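Lipase-esterase related protein (Clostridium acetobutylicum, PDB 3E0X) is of unknown function but has the alpha/beta-hydrolase fold and is probably a hydrolase, perhaps of the lipase or esterase kind. Local coordinates at residues Tyr7-Lys13 with Glu40-Leu46; Ala193-Glu199 with Lys220-Lys226. One frame throughout, in Å; residues are numbered along the deposited sequence.

Overall arrangement
Both contacts belong to one mixed sheet of the alpha/beta-hydrolase fold, and each includes one of its outermost strands. Contact 1 pairs strand 7-11 with strand 43-47, the antiparallel pair of the sheet; contact 2 joins the parallel strands 191-196 and 217-222 at the other border. Strands 18-22, 86-91 and 109-115 lie between, so the contacts do not touch: their centres are 25 Å apart and their nearest atoms about 12 Å. Along the chain they come in series, contact 1 being complete before contact 2 begins. Contact 1 is edge packing of the sheet, whereas contact 2 leads into loops beside the ortho-xylene pocket, the probable site of any hydrolase chemistry.

Contact 1: residues Tyr7-Lys13 with Glu40-Leu46; sequences YVHVGNK and EDYNCIL
The antiparallel edge of an alpha/beta-hydrolase sheet is built here by Val-8 to Gly-11 running against Asn-43 to Leu-46, with short-segment axes 4.7 Å apart. Val-8 with Leu-46 and Val-10 with Cys-44 are the hydrogen-bonded pairs, each joined by two backbone bonds, and His-9 with Ile-45 is the non-hydrogen-bonded pair between them. The two valines share a face of the sheet with Cys-44 and Leu-46. There Val-10 CG2 rests against both Cys-44 CB and Leu-46 CD1, each 3.7 Å away, and the Val-10 and Leu-46 side chains run roughly perpendicular to each other. Ile-45, on the other face with His-9, takes Tyr-7 CD1 against its CG2, 3.8 Å away.

Beyond Gly-11 the strand pairing ends, but contact continues: Asn-12 N reaches Tyr-42 O at 2.9 Å from well above the carbonyl plane, and Asn-12 ND2 makes a weak bond to Asp-41 O while OD1 takes Lys-14 NZ. Asn-43 in turn ties this edge to the next strand, its ND2 bonding Thr-18 OG1. With CG opposite its backbone N (chi1 -164°), His-9 swings its imidazole toward Asn-43, and Lys-13 CD covers one face of the ring near the rim. His-9 NE2 donates in its ring plane to a lone pair of Asn-43 OD1 at 2.7 Å, although ring and amide planes are turned 57° apart.

Contact 2: residues Ala193-Glu199 with Lys220-Lys226; sequences AIVAKDE and KIFETGK
Phe-222 turns an edge of its ring to Ile-194, with CE2 3.6 Å from Ile-194 CG2, and the two side chains run alongside each other in the same direction. CE of Lys-220 sits over the centre of one ring face, and Leu-229 of helix 229-232 touches both Phe-222 and Ile-194. Beneath this packing run the parallel strands of a beta-alpha-beta crossover, 191-196 and 217-222, linked through helix 204-213. Val-195 gives its N-H to Lys-220 O and takes that of Phe-222, and Phe-222 O receives Lys-197 N at 2.8 Å.

Past the strands, a type I turn from Ala-196 to Glu-199 brings Asp-198 against the loop after Phe-222. Asp-198 CG lies between its backbone N and carbonyl carbon (chi1 58°), which sets the carboxylate beside Gly-225 and Lys-226. OD1 of Asp-198 is met on its syn side by Lys-226 N at 2.9 Å, 30° out of the carboxylate plane. OD2 has a weak direct bond from Gly-225 N and a water that joins the same two atoms. Lys-226 crosses the carboxylate with its aliphatic part, CG being 3.4 Å from Asp-198 OD2, while its NZ stays 4.9 Å from that oxygen.

A second water accepts from Ala-196 N and donates to Lys-226 O and, at 2.6 Å, to Glu-199 OE1. That oxygen also bonds ND1 of His-227, a residue of the ortho-xylene pocket, while Glu-199 OE2 receives Leu-201 N and Thr-202 N. With its carboxylate so fixed in rotation, Glu-199 is well placed to orient His-227, consistent with the acid of a Ser-His-acid catalytic triad in which Ser-92 would be the nucleophile.

Contact 1: residues Tyr7-Lys13 with Glu40-Leu46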
loop_
_atom_site.group_PDB
_atom_site.type_symbol
_atom_site.label_atom_id
_atom_site.label_comp_id
_atom_site.label_asym_id
_atom_site.label_seq_id
_atom_site.Cartn_x
_atom_site.Cartn_y
_atom_site.Cartn_z
ATOM N N TYR A 7 0.183 -3.711 -14.889
ATOM C CA TYR A 7 -0.841 -4.062 -13.931
ATOM C C TYR A 7 -1.419 -5.422 -14.310
ATOM O O TYR A 7 -1.256 -5.902 -15.454
ATOM C CB TYR A 7 -1.975 -3.029 -13.900
ATOM C CG TYR A 7 -2.791 -2.992 -15.169
ATOM C CD1 TYR A 7 -3.965 -3.733 -15.288
ATOM C CD2 TYR A 7 -2.379 -2.231 -16.251
ATOM C CE1 TYR A 7 -4.720 -3.721 -16.482
ATOM C CE2 TYR A 7 -3.125 -2.191 -17.424
ATOM C CZ TYR A 7 -4.291 -2.941 -17.536
ATOM O OH TYR A 7 -5.023 -2.900 -18.719
ATOM N N VAL A 8 -2.110 -6.003 -13.342
ATOM C CA VAL A 8 -2.883 -7.236 -13.506
ATOM C C VAL A 8 -4.362 -6.901 -13.270
ATOM O O VAL A 8 -4.679 -6.162 -12.315
ATOM C CB VAL A 8 -2.395 -8.320 -12.504
ATOM C CG1 VAL A 8 -3.330 -9.509 -12.491
ATOM C CG2 VAL A 8 -0.992 -8.793 -12.873
ATOM N N HIS A 9 -5.245 -7.480 -14.074
ATOM C CA HIS A 9 -6.662 -7.154 -14.046
ATOM C C HIS A 9 -7.444 -8.432 -13.774
ATOM O O HIS A 9 -7.421 -9.367 -14.590
ATOM C CB HIS A 9 -7.000 -6.597 -15.424
ATOM C CG HIS A 9 -8.300 -5.868 -15.490
ATOM N ND1 HIS A 9 -8.837 -5.434 -16.682
ATOM C CD2 HIS A 9 -9.170 -5.490 -14.519
ATOM C CE1 HIS A 9 -9.992 -4.836 -16.444
ATOM N NE2 HIS A 9 -10.210 -4.836 -15.139
ATOM N N VAL A 10 -8.105 -8.489 -12.617
ATOM C CA VAL A 10 -8.816 -9.698 -12.179
ATOM C C VAL A 10 -10.165 -9.340 -11.551
ATOM O O VAL A 10 -10.519 -8.151 -11.431
ATOM C CB VAL A 10 -7.986 -10.521 -11.166
ATOM C CG1 VAL A 10 -6.749 -11.020 -11.844
ATOM C CG2 VAL A 10 -7.640 -9.680 -9.939
ATOM N N GLY A 11 -10.907 -10.357 -11.129
ATOM C CA GLY A 11 -12.204 -10.131 -10.520
ATOM C C GLY A 11 -13.329 -9.929 -11.523
ATOM O O GLY A 11 -13.255 -10.354 -12.676
ATOM N N ASN A 12 -14.387 -9.282 -11.066
ATOM C CA ASN A 12 -15.560 -9.050 -11.884
ATOM C C ASN A 12 -15.353 -7.747 -12.632
ATOM O O ASN A 12 -15.580 -6.645 -12.098
ATOM C CB ASN A 12 -16.767 -9.009 -10.948
ATOM C CG ASN A 12 -18.020 -8.625 -11.648
ATOM O OD1 ASN A 12 -18.069 -8.631 -12.871
ATOM N ND2 ASN A 12 -19.030 -8.219 -10.875
ATOM N N LYS A 13 -14.894 -7.858 -13.874
ATOM C CA LYS A 13 -14.410 -6.681 -14.590
ATOM C C LYS A 13 -15.520 -5.698 -14.923
ATOM O O LYS A 13 -15.248 -4.529 -15.230
ATOM C CB LYS A 13 -13.632 -7.096 -15.832
ATOM C CG LYS A 13 -12.371 -7.858 -15.475
ATOM C CD LYS A 13 -11.605 -8.232 -16.731
ATOM C CE LYS A 13 -10.338 -8.984 -16.387
ATOM N NZ LYS A 13 -9.635 -9.380 -17.635
ATOM N N GLU A 40 -13.359 -10.823 -5.313
ATOM C CA GLU A 40 -13.660 -11.238 -6.689
ATOM C C GLU A 40 -14.906 -10.622 -7.280
ATOM O O GLU A 40 -15.077 -10.642 -8.510
ATOM C CB GLU A 40 -13.735 -12.768 -6.764
ATOM C CG GLU A 40 -12.383 -13.386 -6.798
ATOM C CD GLU A 40 -12.429 -14.862 -7.092
ATOM O OE1 GLU A 40 -13.341 -15.294 -7.838
ATOM O OE2 GLU A 40 -11.533 -15.575 -6.581
ATOM N N ASP A 41 -15.757 -10.036 -6.442
ATOM C CA ASP A 41 -16.978 -9.395 -6.923
ATOM C C ASP A 41 -16.718 -7.985 -7.454
ATOM O O ASP A 41 -17.626 -7.329 -7.995
ATOM C CB ASP A 41 -18.058 -9.342 -5.822
ATOM C CG ASP A 41 -18.775 -10.685 -5.625
ATOM O OD1 ASP A 41 -18.855 -11.468 -6.589
ATOM O OD2 ASP A 41 -19.274 -10.958 -4.506
ATOM N N TYR A 42 -15.481 -7.520 -7.283
ATOM C CA TYR A 42 -15.107 -6.171 -7.697
ATOM C C TYR A 42 -14.155 -6.176 -8.880
ATOM O O TYR A 42 -13.564 -7.198 -9.220
ATOM C CB TYR A 42 -14.464 -5.452 -6.527
ATOM C CG TYR A 42 -15.275 -5.538 -5.260
ATOM C CD1 TYR A 42 -16.602 -5.097 -5.218
ATOM C CD2 TYR A 42 -14.727 -6.075 -4.100
ATOM C CE1 TYR A 42 -17.355 -5.176 -4.049
ATOM C CE2 TYR A 42 -15.461 -6.154 -2.931
ATOM C CZ TYR A 42 -16.769 -5.706 -2.906
ATOM O OH TYR A 42 -17.455 -5.797 -1.719
ATOM N N ASN A 43 -14.028 -5.021 -9.532
ATOM C CA ASN A 43 -13.166 -4.880 -10.688
ATOM C C ASN A 43 -11.781 -4.551 -10.146
ATOM O O ASN A 43 -11.539 -3.421 -9.740
ATOM C CB ASN A 43 -13.704 -3.772 -11.597
ATOM C CG ASN A 43 -12.813 -3.512 -12.782
ATOM O OD1 ASN A 43 -12.229 -4.439 -13.342
ATOM N ND2 ASN A 43 -12.705 -2.242 -13.176
ATOM N N CYS A 44 -10.893 -5.547 -10.100
ATOM C CA CYS A 44 -9.620 -5.403 -9.383
ATOM C C CYS A 44 -8.463 -5.137 -10.331
ATOM O O CYS A 44 -8.197 -5.916 -11.270
ATOM C CB CYS A 44 -9.314 -6.668 -8.566
ATOM S SG CYS A 44 -10.510 -7.038 -7.255
ATOM N N ILE A 45 -7.740 -4.057 -10.053
ATOM C CA ILE A 45 -6.587 -3.657 -10.854
ATOM C C ILE A 45 -5.413 -3.583 -9.889
ATOM O O ILE A 45 -5.458 -2.837 -8.926
ATOM C CB ILE A 45 -6.822 -2.270 -11.546
ATOM C CG1 ILE A 45 -8.079 -2.314 -12.443
ATOM C CG2 ILE A 45 -5.628 -1.892 -12.383
ATOM C CD1 ILE A 45 -8.605 -0.911 -12.892
ATOM N N LEU A 46 -4.385 -4.388 -10.135
ATOM C CA LEU A 46 -3.231 -4.436 -9.226
ATOM C C LEU A 46 -2.036 -3.902 -9.975
ATOM O O LEU A 46 -1.662 -4.451 -10.991
ATOM C CB LEU A 46 -2.993 -5.865 -8.701
ATOM C CG LEU A 46 -4.276 -6.334 -7.983
ATOM C CD1 LEU A 46 -5.092 -7.232 -8.887
ATOM C CD2 LEU A 46 -4.013 -6.973 -6.619
#

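Contact 2: residues Ala193-Glu199 with Lys220-Lys226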
loop_
_atom_site.group_PDB
_atom_site.type_symbol
_atom_site.label_atom_id
_atom_site.label_comp_id
_atom_site.label_asym_id
_atom_site.label_seq_id
_atom_site.Cartn_x
_atom_site.Cartn_y
_atom_site.Cartn_z
ATOM N N ALA A 193 -8.331 3.346 7.558
ATOM C CA ALA A 193 -7.033 2.762 7.868
ATOM C C ALA A 193 -7.293 1.391 8.499
ATOM O O ALA A 193 -8.212 1.258 9.327
ATOM C CB ALA A 193 -6.271 3.656 8.820
ATOM N N ILE A 194 -6.493 0.383 8.124
ATOM C CA ILE A 194 -6.621 -0.991 8.651
ATOM C C ILE A 194 -5.214 -1.414 9.044
ATOM O O ILE A 194 -4.296 -1.280 8.239
ATOM C CB ILE A 194 -7.145 -1.971 7.569
ATOM C CG1 ILE A 194 -8.542 -1.565 7.110
ATOM C CG2 ILE A 194 -7.184 -3.400 8.128
ATOM C CD1 ILE A 194 -8.970 -2.308 5.841
ATOM N N VAL A 195 -5.040 -1.934 10.260
ATOM C CA VAL A 195 -3.683 -2.234 10.755
ATOM C C VAL A 195 -3.784 -3.232 11.899
ATOM O O VAL A 195 -4.833 -3.337 12.529
ATOM C CB VAL A 195 -2.990 -0.934 11.266
ATOM C CG1 VAL A 195 -3.654 -0.390 12.516
ATOM C CG2 VAL A 195 -1.494 -1.119 11.487
ATOM N N ALA A 196 -2.687 -3.962 12.151
ATOM C CA ALA A 196 -2.597 -4.853 13.310
ATOM C C ALA A 196 -1.930 -4.123 14.480
ATOM O O ALA A 196 -0.894 -3.436 14.306
ATOM C CB ALA A 196 -1.795 -6.080 12.931
ATOM N N LYS A 197 -2.507 -4.300 15.670
ATOM C CA LYS A 197 -2.018 -3.648 16.875
ATOM C C LYS A 197 -0.573 -4.014 17.187
ATOM O O LYS A 197 0.182 -3.179 17.720
ATOM C CB LYS A 197 -2.930 -4.011 18.054
ATOM C CG LYS A 197 -2.543 -3.380 19.400
ATOM C CD LYS A 197 -3.524 -3.863 20.455
ATOM C CE LYS A 197 -3.063 -3.453 21.859
ATOM N NZ LYS A 197 -3.857 -4.162 22.902
ATOM N N ASP A 198 -0.179 -5.241 16.845
ATOM C CA ASP A 198 1.162 -5.712 17.152
ATOM C C ASP A 198 2.230 -5.290 16.138
ATOM O O ASP A 198 3.377 -5.737 16.223
ATOM C CB ASP A 198 1.152 -7.236 17.387
ATOM C CG ASP A 198 0.622 -8.034 16.207
ATOM O OD1 ASP A 198 0.172 -7.441 15.222
ATOM O OD2 ASP A 198 0.686 -9.293 16.243
ATOM N N GLU A 199 1.899 -4.401 15.198
ATOM C CA GLU A 199 2.933 -3.859 14.298
ATOM C C GLU A 199 4.147 -3.302 15.007
ATOM O O GLU A 199 4.006 -2.532 15.978
ATOM C CB GLU A 199 2.367 -2.715 13.466
ATOM C CG GLU A 199 1.613 -3.187 12.257
ATOM C CD GLU A 199 2.491 -3.360 11.039
ATOM O OE1 GLU A 199 1.919 -3.643 9.966
ATOM O OE2 GLU A 199 3.744 -3.237 11.148
ATOM N N LYS A 220 -9.814 0.403 11.559
ATOM C CA LYS A 220 -9.972 -0.958 12.087
ATOM C C LYS A 220 -8.626 -1.452 12.590
ATOM O O LYS A 220 -7.637 -1.459 11.836
ATOM C CB LYS A 220 -10.500 -1.921 11.036
ATOM C CG LYS A 220 -10.362 -3.391 11.444
ATOM C CD LYS A 220 -11.289 -3.755 12.612
ATOM C CE LYS A 220 -11.117 -5.211 12.963
ATOM N NZ LYS A 220 -12.089 -5.673 14.001
ATOM N N ILE A 221 -8.580 -1.847 13.870
ATOM C CA ILE A 221 -7.353 -2.397 14.453
ATOM C C ILE A 221 -7.581 -3.882 14.728
ATOM O O ILE A 221 -8.412 -4.239 15.557
ATOM C CB ILE A 221 -6.949 -1.668 15.756
ATOM C CG1 ILE A 221 -6.780 -0.163 15.517
ATOM C CG2 ILE A 221 -5.677 -2.269 16.314
ATOM C CD1 ILE A 221 -6.691 0.653 16.820
ATOM N N PHE A 222 -6.867 -4.737 14.011
ATOM C CA PHE A 222 -6.850 -6.168 14.331
ATOM C C PHE A 222 -5.886 -6.418 15.493
ATOM O O PHE A 222 -4.865 -5.729 15.599
ATOM C CB PHE A 222 -6.399 -6.981 13.119
ATOM C CG PHE A 222 -7.439 -7.087 12.043
ATOM C CD1 PHE A 222 -8.325 -8.169 12.014
ATOM C CD2 PHE A 222 -7.523 -6.123 11.042
ATOM C CE1 PHE A 222 -9.299 -8.267 11.012
ATOM C CE2 PHE A 222 -8.496 -6.220 10.034
ATOM C CZ PHE A 222 -9.363 -7.286 10.023
ATOM N N GLU A 223 -6.197 -7.385 16.364
ATOM C CA GLU A 223 -5.331 -7.637 17.507
ATOM C C GLU A 223 -3.952 -8.102 17.047
ATOM O O GLU A 223 -2.936 -7.640 17.562
ATOM C CB GLU A 223 -5.953 -8.659 18.457
ATOM C CG GLU A 223 -5.327 -8.708 19.846
ATOM C CD GLU A 223 -6.161 -9.509 20.834
ATOM O OE1 GLU A 223 -7.282 -9.928 20.456
ATOM O OE2 GLU A 223 -5.701 -9.711 21.986
ATOM N N THR A 224 -3.915 -8.997 16.061
ATOM C CA THR A 224 -2.659 -9.606 15.631
ATOM C C THR A 224 -2.522 -9.666 14.107
ATOM O O THR A 224 -3.462 -9.336 13.373
ATOM C CB THR A 224 -2.538 -11.046 16.189
ATOM O OG1 THR A 224 -3.583 -11.855 15.624
ATOM C CG2 THR A 224 -2.627 -11.064 17.722
ATOM N N GLY A 225 -1.343 -10.080 13.644
ATOM C CA GLY A 225 -1.071 -10.238 12.221
ATOM C C GLY A 225 0.211 -9.528 11.776
ATOM O O GLY A 225 0.782 -9.855 10.737
ATOM N N LYS A 226 0.656 -8.539 12.556
ATOM C CA LYS A 226 1.849 -7.764 12.217
ATOM C C LYS A 226 1.797 -7.278 10.756
ATOM O O LYS A 226 0.694 -7.021 10.246
ATOM C CB LYS A 226 3.121 -8.558 12.578
ATOM C CG LYS A 226 3.302 -8.656 14.093
ATOM C CD LYS A 226 4.488 -9.537 14.499
ATOM C CE LYS A 226 4.551 -9.697 16.030
ATOM N NZ LYS A 226 5.329 -10.928 16.448
HETATM O O HOH W 1 -0.612 -4.382 10.048
HETATM O O HOH W 2 0.929 -11.593 14.801
#